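Long-range contacts in inositol monophosphatase family protein (Staphylococcus aureus subsp. aureus MSSA476, PDB 4I3Y), which probably hydrolyses inositol monophosphates to inositol and phosphate in a magnesium-dependent reaction that lithium inhibits: residues Lys17-Trp22 and Gln58-Phe63; Gly204-Thr209 and Ala244-Ser249; Lys229-Asp234 and Thr256-Leu261. All coordinates share one frame; numbering follows the deposited sequence.

Interaction 1. Residues Lys17-Trp22 and Gln58-Phe63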
loop_
_atom_site.group_PDB
_atom_site.type_symbol
_atom_site.label_atom_id
_atom_site.label_comp_id
_atom_site.label_asym_id
_atom_site.label_seq_id
_atom_site.Cartn_x
_atom_site.Cartn_y
_atom_site.Cartn_z
ATOM N N LYS A 17 -12.831 22.831 -13.476
ATOM C CA LYS A 17 -11.809 23.823 -13.188
ATOM C C LYS A 17 -11.932 24.355 -11.757
ATOM O O LYS A 17 -10.917 24.401 -11.003
ATOM C CB LYS A 17 -11.881 24.981 -14.196
ATOM C CG LYS A 17 -10.946 26.139 -13.845
ATOM C CD LYS A 17 -10.500 26.851 -15.119
ATOM C CE LYS A 17 -9.885 28.221 -14.860
ATOM N NZ LYS A 17 -8.437 28.155 -15.199
ATOM N N LEU A 18 -13.154 24.726 -11.343
ATOM C CA LEU A 18 -13.342 25.164 -9.911
ATOM C C LEU A 18 -12.938 24.078 -8.874
ATOM O O LEU A 18 -12.311 24.376 -7.853
ATOM C CB LEU A 18 -14.761 25.588 -9.619
ATOM C CG LEU A 18 -15.266 27.039 -9.643
ATOM C CD1 LEU A 18 -14.195 28.006 -10.078
ATOM C CD2 LEU A 18 -16.601 27.181 -10.398
ATOM N N ILE A 19 -13.364 22.844 -9.121
ATOM C CA ILE A 19 -13.138 21.785 -8.121
ATOM C C ILE A 19 -11.629 21.483 -8.056
ATOM O O ILE A 19 -11.032 21.479 -6.950
ATOM C CB ILE A 19 -13.904 20.499 -8.474
ATOM C CG1 ILE A 19 -15.426 20.696 -8.429
ATOM C CG2 ILE A 19 -13.556 19.402 -7.473
ATOM C CD1 ILE A 19 -15.918 20.965 -7.022
ATOM N N CYS A 20 -11.004 21.252 -9.229
ATOM C CA CYS A 20 -9.595 20.888 -9.225
ATOM C C CYS A 20 -8.825 21.947 -8.531
ATOM O O CYS A 20 -7.857 21.673 -7.839
ATOM C CB CYS A 20 -8.999 20.715 -10.614
ATOM S SG CYS A 20 -9.527 19.251 -11.445
ATOM N N SER A 21 -9.219 23.192 -8.746
ATOM C CA SER A 21 -8.522 24.329 -8.130
ATOM C C SER A 21 -8.680 24.365 -6.560
ATOM O O SER A 21 -7.696 24.573 -5.785
ATOM C CB SER A 21 -8.997 25.600 -8.852
ATOM O OG SER A 21 -8.411 26.696 -8.218
ATOM N N TRP A 22 -9.899 24.092 -6.078
ATOM C CA TRP A 22 -10.138 24.024 -4.632
ATOM C C TRP A 22 -9.340 22.841 -4.026
ATOM O O TRP A 22 -8.755 22.992 -2.997
ATOM C CB TRP A 22 -11.634 23.900 -4.298
ATOM C CG TRP A 22 -11.901 23.778 -2.817
ATOM C CD1 TRP A 22 -12.067 24.801 -1.932
ATOM C CD2 TRP A 22 -12.057 22.557 -2.049
ATOM N NE1 TRP A 22 -12.338 24.317 -0.683
ATOM C CE2 TRP A 22 -12.320 22.949 -0.704
ATOM C CE3 TRP A 22 -11.977 21.185 -2.359
ATOM C CZ2 TRP A 22 -12.491 22.036 0.329
ATOM C CZ3 TRP A 22 -12.145 20.263 -1.317
ATOM C CH2 TRP A 22 -12.415 20.707 0.022
ATOM N N GLN A 58 -15.893 21.065 6.064
ATOM C CA GLN A 58 -16.529 22.331 6.243
ATOM C C GLN A 58 -16.002 23.420 5.276
ATOM O O GLN A 58 -16.789 24.245 4.768
ATOM C CB GLN A 58 -16.491 22.690 7.715
ATOM C CG GLN A 58 -15.233 23.247 8.228
ATOM C CD GLN A 58 -15.574 24.537 8.921
ATOM O OE1 GLN A 58 -15.306 24.721 10.115
ATOM N NE2 GLN A 58 -16.222 25.434 8.178
ATOM N N GLN A 59 -14.715 23.348 4.933
ATOM C CA GLN A 59 -14.271 24.161 3.815
ATOM C C GLN A 59 -14.986 23.861 2.525
ATOM O O GLN A 59 -15.283 24.790 1.784
ATOM C CB GLN A 59 -12.776 24.192 3.674
ATOM C CG GLN A 59 -12.158 24.838 4.896
ATOM C CD GLN A 59 -10.656 24.771 4.894
ATOM O OE1 GLN A 59 -10.013 24.887 5.949
ATOM N NE2 GLN A 59 -10.071 24.614 3.711
ATOM N N PHE A 60 -15.328 22.604 2.233
ATOM C CA PHE A 60 -16.016 22.342 0.994
ATOM C C PHE A 60 -17.462 22.823 1.027
ATOM O O PHE A 60 -18.040 23.239 -0.006
ATOM C CB PHE A 60 -16.072 20.871 0.638
ATOM C CG PHE A 60 -16.570 20.652 -0.757
ATOM C CD1 PHE A 60 -15.803 21.094 -1.846
ATOM C CD2 PHE A 60 -17.819 20.062 -0.993
ATOM C CE1 PHE A 60 -16.257 20.895 -3.120
ATOM C CE2 PHE A 60 -18.278 19.890 -2.262
ATOM C CZ PHE A 60 -17.511 20.319 -3.352
ATOM N N GLN A 61 -18.065 22.698 2.204
ATOM C CA GLN A 61 -19.399 23.273 2.449
ATOM C C GLN A 61 -19.429 24.755 2.110
ATOM O O GLN A 61 -20.298 25.234 1.369
ATOM C CB GLN A 61 -19.744 23.117 3.942
ATOM C CG GLN A 61 -20.761 22.033 4.132
ATOM C CD GLN A 61 -21.020 21.669 5.574
ATOM O OE1 GLN A 61 -22.110 21.205 5.871
ATOM N NE2 GLN A 61 -20.035 21.879 6.480
ATOM N N GLN A 62 -18.457 25.459 2.658
ATOM C CA GLN A 62 -18.320 26.868 2.438
ATOM C C GLN A 62 -18.050 27.194 0.941
ATOM O O GLN A 62 -18.704 28.083 0.395
ATOM C CB GLN A 62 -17.293 27.381 3.436
ATOM C CG GLN A 62 -16.699 28.745 3.161
ATOM C CD GLN A 62 -17.723 29.874 3.258
ATOM O OE1 GLN A 62 -18.896 29.684 3.667
ATOM N NE2 GLN A 62 -17.282 31.074 2.878
ATOM N N PHE A 63 -17.138 26.448 0.271
ATOM C CA PHE A 63 -16.962 26.492 -1.191
ATOM C C PHE A 63 -18.281 26.340 -1.936
ATOM O O PHE A 63 -18.601 27.040 -2.897
ATOM C CB PHE A 63 -16.007 25.354 -1.698
ATOM C CG PHE A 63 -15.953 25.239 -3.187
ATOM C CD1 PHE A 63 -15.063 26.020 -3.916
ATOM C CD2 PHE A 63 -16.805 24.358 -3.857
ATOM C CE1 PHE A 63 -15.030 25.945 -5.310
ATOM C CE2 PHE A 63 -16.793 24.253 -5.243
ATOM C CZ PHE A 63 -15.908 25.063 -5.970
#
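Trp-22, Phe-60 and Phe-63 form an aromatic cluster between the two long N-terminal helices 12-35 and 51-67, the pair that packs against the larger beta-sheet in the layered alpha/beta fold of inositol monophosphatases. The short segments run nearly antiparallel, at 149°, and their axes come no closer than 12.1 Å, a separation bridged by large side chains. Trp-22 reaches across because its CG lies anti to the backbone N (chi1 178°), carrying the indole to the opposite helix. Phe-60 directs its edge, CD1 leading, at the face of the six-membered indole ring, with ring centroids 5.0 Å apart and planes at 66°, a T-shaped pair. Beside it, CB of Phe-63 sits over the five-membered ring of Trp-22 in a CH-pi contact, 4.2 Å from that ring's centroid, while the Phe-63 ring itself meets the indole obliquely. CZ2 of Trp-22 reaches the backbone, 3.5 Å from N of Phe-60. Met-93 of strand 89-97 touches both Trp-22 and Phe-60 from the sheet side. CB of Leu-18 meets the edge of the Phe-63 ring at CZ, 3.9 Å away, and CD1 of Ile-19 lies 3.8 Å from CE2 of Phe-63.

Interaction 2. Residues Gly204-Thr209 and Ala244-Ser249; sequences GAHINT and APFIIS
His-206 and Ile-248 face each other as a hydrogen-bonded antiparallel pair, with N of His-206 2.9 Å from O of Ile-248 and a return bond from Ile-248 N to His-206 O. Asn-208 and Phe-246 repeat the pattern: N of Phe-246 donates to O of Asn-208 over 2.9 Å, and the reciprocal bond closes the second ring. These four fairly straight backbone bonds and a strand angle of 170° establish regular antiparallel pairing. Between them, Ile-207 and Ile-247 form a non-hydrogen-bonded pair, where CA of Ile-247 makes a CA-H...O contact of 3.4 Å with O of His-206.

Side chains extend the contact on both faces. On the face of His-206, Asn-208, Phe-246 and Ile-248, CE2 of Phe-246 lies 3.8 Å from CB of Asn-208, and O of Asn-208 meets the edge of the Phe-246 ring. CE2 of Phe-246 also comes 4.1 Å from CD2 of His-206, an approach that is neither face-on nor edge-on. On the other face, CG1 of Ile-247 is anti to the backbone N (chi1 176°), and its CD1 comes within 4.0 Å of CB of Ala-205.

Farther out, ND1 of His-206 is hydrogen-bonded to OG of Ser-164, while OD1 of Asn-208 accepts from N of Asn-210. In the five-stranded mixed sheet, strand 205-208 lies between strands 162-164 and 246-249, and strand 246-249 is flanked on its other side by strand 229-232, antiparallel to it; helix 191-200 covers the His-206 face, and helix 254-262 covers the Ile-207 and Ile-247 face.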
loop_
_atom_site.group_PDB
_atom_site.type_symbol
_atom_site.label_atom_id
_atom_site.label_comp_id
_atom_site.label_asym_id
_atom_site.label_seq_id
_atom_site.Cartn_x
_atom_site.Cartn_y
_atom_site.Cartn_z
ATOM N N GLY A 204 -7.022 -6.712 -9.599
ATOM C CA GLY A 204 -8.188 -7.262 -10.299
ATOM C C GLY A 204 -9.485 -6.772 -9.730
ATOM O O GLY A 204 -10.429 -6.527 -10.503
ATOM N N ALA A 205 -9.552 -6.582 -8.409
ATOM C CA ALA A 205 -10.822 -6.242 -7.779
ATOM C C ALA A 205 -10.577 -5.738 -6.371
ATOM O O ALA A 205 -9.526 -6.024 -5.782
ATOM C CB ALA A 205 -11.805 -7.450 -7.799
ATOM N N HIS A 206 -11.511 -4.908 -5.883
ATOM C CA HIS A 206 -11.528 -4.440 -4.517
ATOM C C HIS A 206 -12.935 -4.677 -4.009
ATOM O O HIS A 206 -13.943 -4.366 -4.686
ATOM C CB HIS A 206 -11.169 -2.935 -4.332
ATOM C CG HIS A 206 -11.373 -2.443 -2.919
ATOM N ND1 HIS A 206 -10.646 -2.929 -1.853
ATOM C CD2 HIS A 206 -12.182 -1.478 -2.404
ATOM C CE1 HIS A 206 -11.043 -2.340 -0.736
ATOM N NE2 HIS A 206 -11.980 -1.457 -1.041
ATOM N N ILE A 207 -13.017 -5.238 -2.820
ATOM C CA ILE A 207 -14.356 -5.503 -2.212
ATOM C C ILE A 207 -14.443 -4.719 -0.925
ATOM O O ILE A 207 -13.440 -4.690 -0.162
ATOM C CB ILE A 207 -14.458 -6.986 -1.802
ATOM C CG1 ILE A 207 -14.438 -7.881 -3.050
ATOM C CG2 ILE A 207 -15.672 -7.248 -0.907
ATOM C CD1 ILE A 207 -13.932 -9.288 -2.725
ATOM N N ASN A 208 -15.601 -4.085 -0.675
ATOM C CA ASN A 208 -15.962 -3.488 0.652
ATOM C C ASN A 208 -17.430 -3.925 0.971
ATOM O O ASN A 208 -18.392 -3.541 0.252
ATOM C CB ASN A 208 -15.790 -1.943 0.717
ATOM C CG ASN A 208 -16.098 -1.350 2.124
ATOM O OD1 ASN A 208 -17.019 -1.801 2.845
ATOM N ND2 ASN A 208 -15.349 -0.295 2.498
ATOM N N THR A 209 -17.560 -4.776 1.991
ATOM C CA THR A 209 -18.855 -5.430 2.287
ATOM C C THR A 209 -19.804 -4.537 3.059
ATOM O O THR A 209 -20.882 -4.947 3.398
ATOM C CB THR A 209 -18.740 -6.729 3.121
ATOM O OG1 THR A 209 -18.103 -6.417 4.368
ATOM C CG2 THR A 209 -17.965 -7.733 2.386
ATOM N N ALA A 244 -24.123 0.068 -0.313
ATOM C CA ALA A 244 -24.423 -1.390 -0.377
ATOM C C ALA A 244 -23.104 -2.148 -0.370
ATOM O O ALA A 244 -22.084 -1.576 -0.807
ATOM C CB ALA A 244 -25.255 -1.769 -1.608
ATOM N N PRO A 245 -23.106 -3.429 0.096
ATOM C CA PRO A 245 -21.936 -4.246 -0.084
ATOM C C PRO A 245 -21.543 -4.168 -1.564
ATOM O O PRO A 245 -22.422 -4.248 -2.433
ATOM C CB PRO A 245 -22.462 -5.661 0.297
ATOM C CG PRO A 245 -23.510 -5.384 1.366
ATOM C CD PRO A 245 -24.199 -4.192 0.743
ATOM N N PHE A 246 -20.260 -3.980 -1.856
ATOM C CA PHE A 246 -19.875 -3.645 -3.209
ATOM C C PHE A 246 -18.571 -4.223 -3.627
ATOM O O PHE A 246 -17.723 -4.538 -2.804
ATOM C CB PHE A 246 -19.904 -2.078 -3.446
ATOM C CG PHE A 246 -18.545 -1.428 -3.654
ATOM C CD1 PHE A 246 -18.289 -0.678 -4.813
ATOM C CD2 PHE A 246 -17.495 -1.558 -2.708
ATOM C CE1 PHE A 246 -17.035 -0.091 -5.026
ATOM C CE2 PHE A 246 -16.260 -0.948 -2.913
ATOM C CZ PHE A 246 -16.003 -0.246 -4.076
ATOM N N ILE A 247 -18.430 -4.383 -4.949
ATOM C CA ILE A 247 -17.196 -4.732 -5.578
ATOM C C ILE A 247 -16.919 -3.722 -6.707
ATOM O O ILE A 247 -17.828 -3.315 -7.408
ATOM C CB ILE A 247 -17.247 -6.171 -6.169
ATOM C CG1 ILE A 247 -15.941 -6.480 -6.918
ATOM C CG2 ILE A 247 -18.486 -6.337 -7.092
ATOM C CD1 ILE A 247 -15.675 -7.976 -7.201
ATOM N N ILE A 248 -15.694 -3.237 -6.820
ATOM C CA ILE A 248 -15.222 -2.666 -8.110
ATOM C C ILE A 248 -14.205 -3.654 -8.717
ATOM O O ILE A 248 -13.282 -4.096 -8.016
ATOM C CB ILE A 248 -14.669 -1.234 -7.962
ATOM C CG1 ILE A 248 -14.311 -0.680 -9.360
ATOM C CG2 ILE A 248 -13.537 -1.187 -6.907
ATOM C CD1 ILE A 248 -14.066 0.812 -9.290
ATOM N N SER A 249 -14.384 -4.034 -9.992
ATOM C CA SER A 249 -13.580 -5.115 -10.568
ATOM C C SER A 249 -13.272 -4.934 -12.014
ATOM O O SER A 249 -14.058 -4.361 -12.795
ATOM C CB SER A 249 -14.321 -6.468 -10.386
ATOM O OG SER A 249 -13.771 -7.482 -11.211
#

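Interaction 3. Residues Lys229-Asp234 and Thr256-Leu261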
loop_
_atom_site.group_PDB
_atom_site.type_symbol
_atom_site.label_atom_id
_atom_site.label_comp_id
_atom_site.label_asym_id
_atom_site.label_seq_id
_atom_site.Cartn_x
_atom_site.Cartn_y
_atom_site.Cartn_z
ATOM N N LYS A 229 -16.440 -3.234 -13.790
ATOM C CA LYS A 229 -17.691 -3.638 -13.164
ATOM C C LYS A 229 -17.736 -3.093 -11.761
ATOM O O LYS A 229 -16.768 -3.296 -10.990
ATOM C CB LYS A 229 -17.822 -5.176 -13.099
ATOM C CG LYS A 229 -17.738 -5.846 -14.443
ATOM C CD LYS A 229 -18.917 -5.464 -15.325
ATOM C CE LYS A 229 -18.942 -6.259 -16.619
ATOM N NZ LYS A 229 -19.952 -5.688 -17.562
ATOM N N MET A 230 -18.803 -2.366 -11.431
ATOM C CA MET A 230 -19.006 -1.916 -10.070
ATOM C C MET A 230 -20.433 -2.235 -9.715
ATOM O O MET A 230 -21.363 -1.692 -10.340
ATOM C CB MET A 230 -18.724 -0.440 -9.918
ATOM C CG MET A 230 -19.056 0.134 -8.537
ATOM S SD MET A 230 -18.539 1.891 -8.436
ATOM C CE MET A 230 -19.328 2.320 -6.907
ATOM N N THR A 231 -20.603 -3.167 -8.770
ATOM C CA THR A 231 -21.922 -3.754 -8.476
ATOM C C THR A 231 -22.069 -4.064 -6.974
ATOM O O THR A 231 -21.109 -4.000 -6.171
ATOM C CB THR A 231 -22.116 -5.093 -9.248
ATOM O OG1 THR A 231 -21.240 -6.111 -8.717
ATOM C CG2 THR A 231 -21.844 -4.939 -10.730
ATOM N N THR A 232 -23.279 -4.403 -6.578
ATOM C CA THR A 232 -23.485 -4.956 -5.256
ATOM C C THR A 232 -22.904 -6.401 -5.324
ATOM O O THR A 232 -22.551 -6.916 -6.399
ATOM C CB THR A 232 -24.982 -5.050 -4.932
ATOM O OG1 THR A 232 -25.528 -6.077 -5.751
ATOM C CG2 THR A 232 -25.699 -3.719 -5.231
ATOM N N LEU A 233 -22.787 -7.059 -4.186
ATOM C CA LEU A 233 -22.139 -8.354 -4.183
ATOM C C LEU A 233 -23.132 -9.426 -4.707
ATOM O O LEU A 233 -22.780 -10.611 -4.877
ATOM C CB LEU A 233 -21.569 -8.659 -2.807
ATOM C CG LEU A 233 -20.498 -7.687 -2.308
ATOM C CD1 LEU A 233 -20.085 -8.035 -0.880
ATOM C CD2 LEU A 233 -19.258 -7.659 -3.181
ATOM N N ASP A 234 -24.359 -8.969 -4.986
ATOM C CA ASP A 234 -25.394 -9.727 -5.727
ATOM C C ASP A 234 -25.363 -9.471 -7.219
ATOM O O ASP A 234 -26.257 -9.891 -7.937
ATOM C CB ASP A 234 -26.753 -9.283 -5.245
ATOM C CG ASP A 234 -27.195 -10.007 -4.017
ATOM O OD1 ASP A 234 -26.547 -10.963 -3.565
ATOM O OD2 ASP A 234 -28.235 -9.610 -3.492
ATOM N N THR A 256 -16.134 -14.276 -11.317
ATOM C CA THR A 256 -15.473 -15.308 -10.546
ATOM C C THR A 256 -15.446 -14.844 -9.079
ATOM O O THR A 256 -15.693 -15.653 -8.185
ATOM C CB THR A 256 -14.033 -15.576 -11.032
ATOM O OG1 THR A 256 -14.030 -15.985 -12.406
ATOM C CG2 THR A 256 -13.265 -16.593 -10.143
ATOM N N VAL A 257 -15.177 -13.548 -8.826
ATOM C CA VAL A 257 -15.083 -13.049 -7.450
ATOM C C VAL A 257 -16.428 -13.113 -6.774
ATOM O O VAL A 257 -16.522 -13.442 -5.601
ATOM C CB VAL A 257 -14.560 -11.585 -7.398
ATOM C CG1 VAL A 257 -14.597 -11.093 -5.960
ATOM C CG2 VAL A 257 -13.110 -11.517 -7.943
ATOM N N LEU A 258 -17.490 -12.740 -7.511
ATOM C CA LEU A 258 -18.835 -12.733 -6.916
ATOM C C LEU A 258 -19.291 -14.147 -6.592
ATOM O O LEU A 258 -20.001 -14.391 -5.577
ATOM C CB LEU A 258 -19.890 -12.130 -7.875
ATOM C CG LEU A 258 -19.926 -10.611 -8.020
ATOM C CD1 LEU A 258 -21.218 -10.175 -8.753
ATOM C CD2 LEU A 258 -19.893 -9.967 -6.651
ATOM N N LYS A 259 -18.935 -15.079 -7.459
ATOM C CA LYS A 259 -19.354 -16.450 -7.208
ATOM C C LYS A 259 -18.607 -17.028 -5.973
ATOM O O LYS A 259 -19.227 -17.655 -5.119
ATOM C CB LYS A 259 -19.293 -17.304 -8.475
ATOM C CG LYS A 259 -17.969 -17.987 -8.674
ATOM C CD LYS A 259 -18.135 -19.488 -8.992
ATOM C CE LYS A 259 -16.948 -19.981 -9.853
ATOM N NZ LYS A 259 -15.650 -19.565 -9.242
ATOM N N ILE A 260 -17.308 -16.761 -5.839
ATOM C CA ILE A 260 -16.586 -17.089 -4.565
ATOM C C ILE A 260 -17.239 -16.463 -3.312
ATOM O O ILE A 260 -17.382 -17.100 -2.269
ATOM C CB ILE A 260 -15.103 -16.692 -4.606
ATOM C CG1 ILE A 260 -14.360 -17.530 -5.619
ATOM C CG2 ILE A 260 -14.418 -16.949 -3.272
ATOM C CD1 ILE A 260 -13.002 -16.933 -5.996
ATOM N N LEU A 261 -17.583 -15.180 -3.373
ATOM C CA LEU A 261 -18.159 -14.521 -2.208
ATOM C C LEU A 261 -19.491 -15.167 -1.798
ATOM O O LEU A 261 -19.863 -15.134 -0.623
ATOM C CB LEU A 261 -18.426 -13.013 -2.513
ATOM C CG LEU A 261 -17.221 -12.068 -2.473
ATOM C CD1 LEU A 261 -17.577 -10.741 -3.152
ATOM C CD2 LEU A 261 -16.681 -11.868 -1.065
#
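Leu-233 packs against Leu-258 and Leu-261 where helix 254-262 meets the end of an edge strand in the smaller sheet of this alpha/beta fold. The closest apolar side-chain contact is between CD2 of Leu-233 and CD1 of Leu-261, 3.5 Å apart. CD2 of Leu-258 lies against the backbone of Leu-233, 3.4 Å from its O and 3.7 Å from its CA. Leu-258 and Leu-261 are one helical turn apart, and in each CG lies anti to the carbonyl carbon (chi1 -77° and -78°); this shared torsion gives them the same course off the helix, so that CD2 of Leu-258 and CD1 of Leu-261 both reach Leu-233.

The contacts of Thr-231 are more peripheral: its OG1 is 4.1 Å from CD1 of Leu-258. The hydroxyl donates to O of the next residue, Thr-232, 2.8 Å from OG1 of Thr-231, a bond that fixes its direction. A polar tie to the end of the helix comes from ND2 of Asn-262, which is hydrogen-bonded to O of Leu-233.

Strand 229-232 is one of the two outermost strands of its sheet within the chain and pairs with strand 246-249, whose Ile-247 touches Thr-231, Leu-233 and Val-257; helix 172-181 packs on Ile-260 and Leu-261.

How the interactions relate
From the N terminus, interaction 1 comes first and is complete before the others begin: it closes the loop of 35 residues between 17-22 and 58-63. Its centre lies about 28 Å from that of interaction 2 and 35 Å from that of interaction 3, on the opposite side of the chain's centre. Interaction 2 closes a loop of 34 residues and interaction 3 one of 21; they cross, since 229-234 falls between 204-209 and 244-249, while 256-261 follows both. Their centres are about 7 Å apart. Strand 246-249 pairs with strand 229-232, and its Ile-247 packs on Val-257 of helix 254-262, while interaction 1 joins helices 12-35 and 51-67 where they pack on the larger sheet.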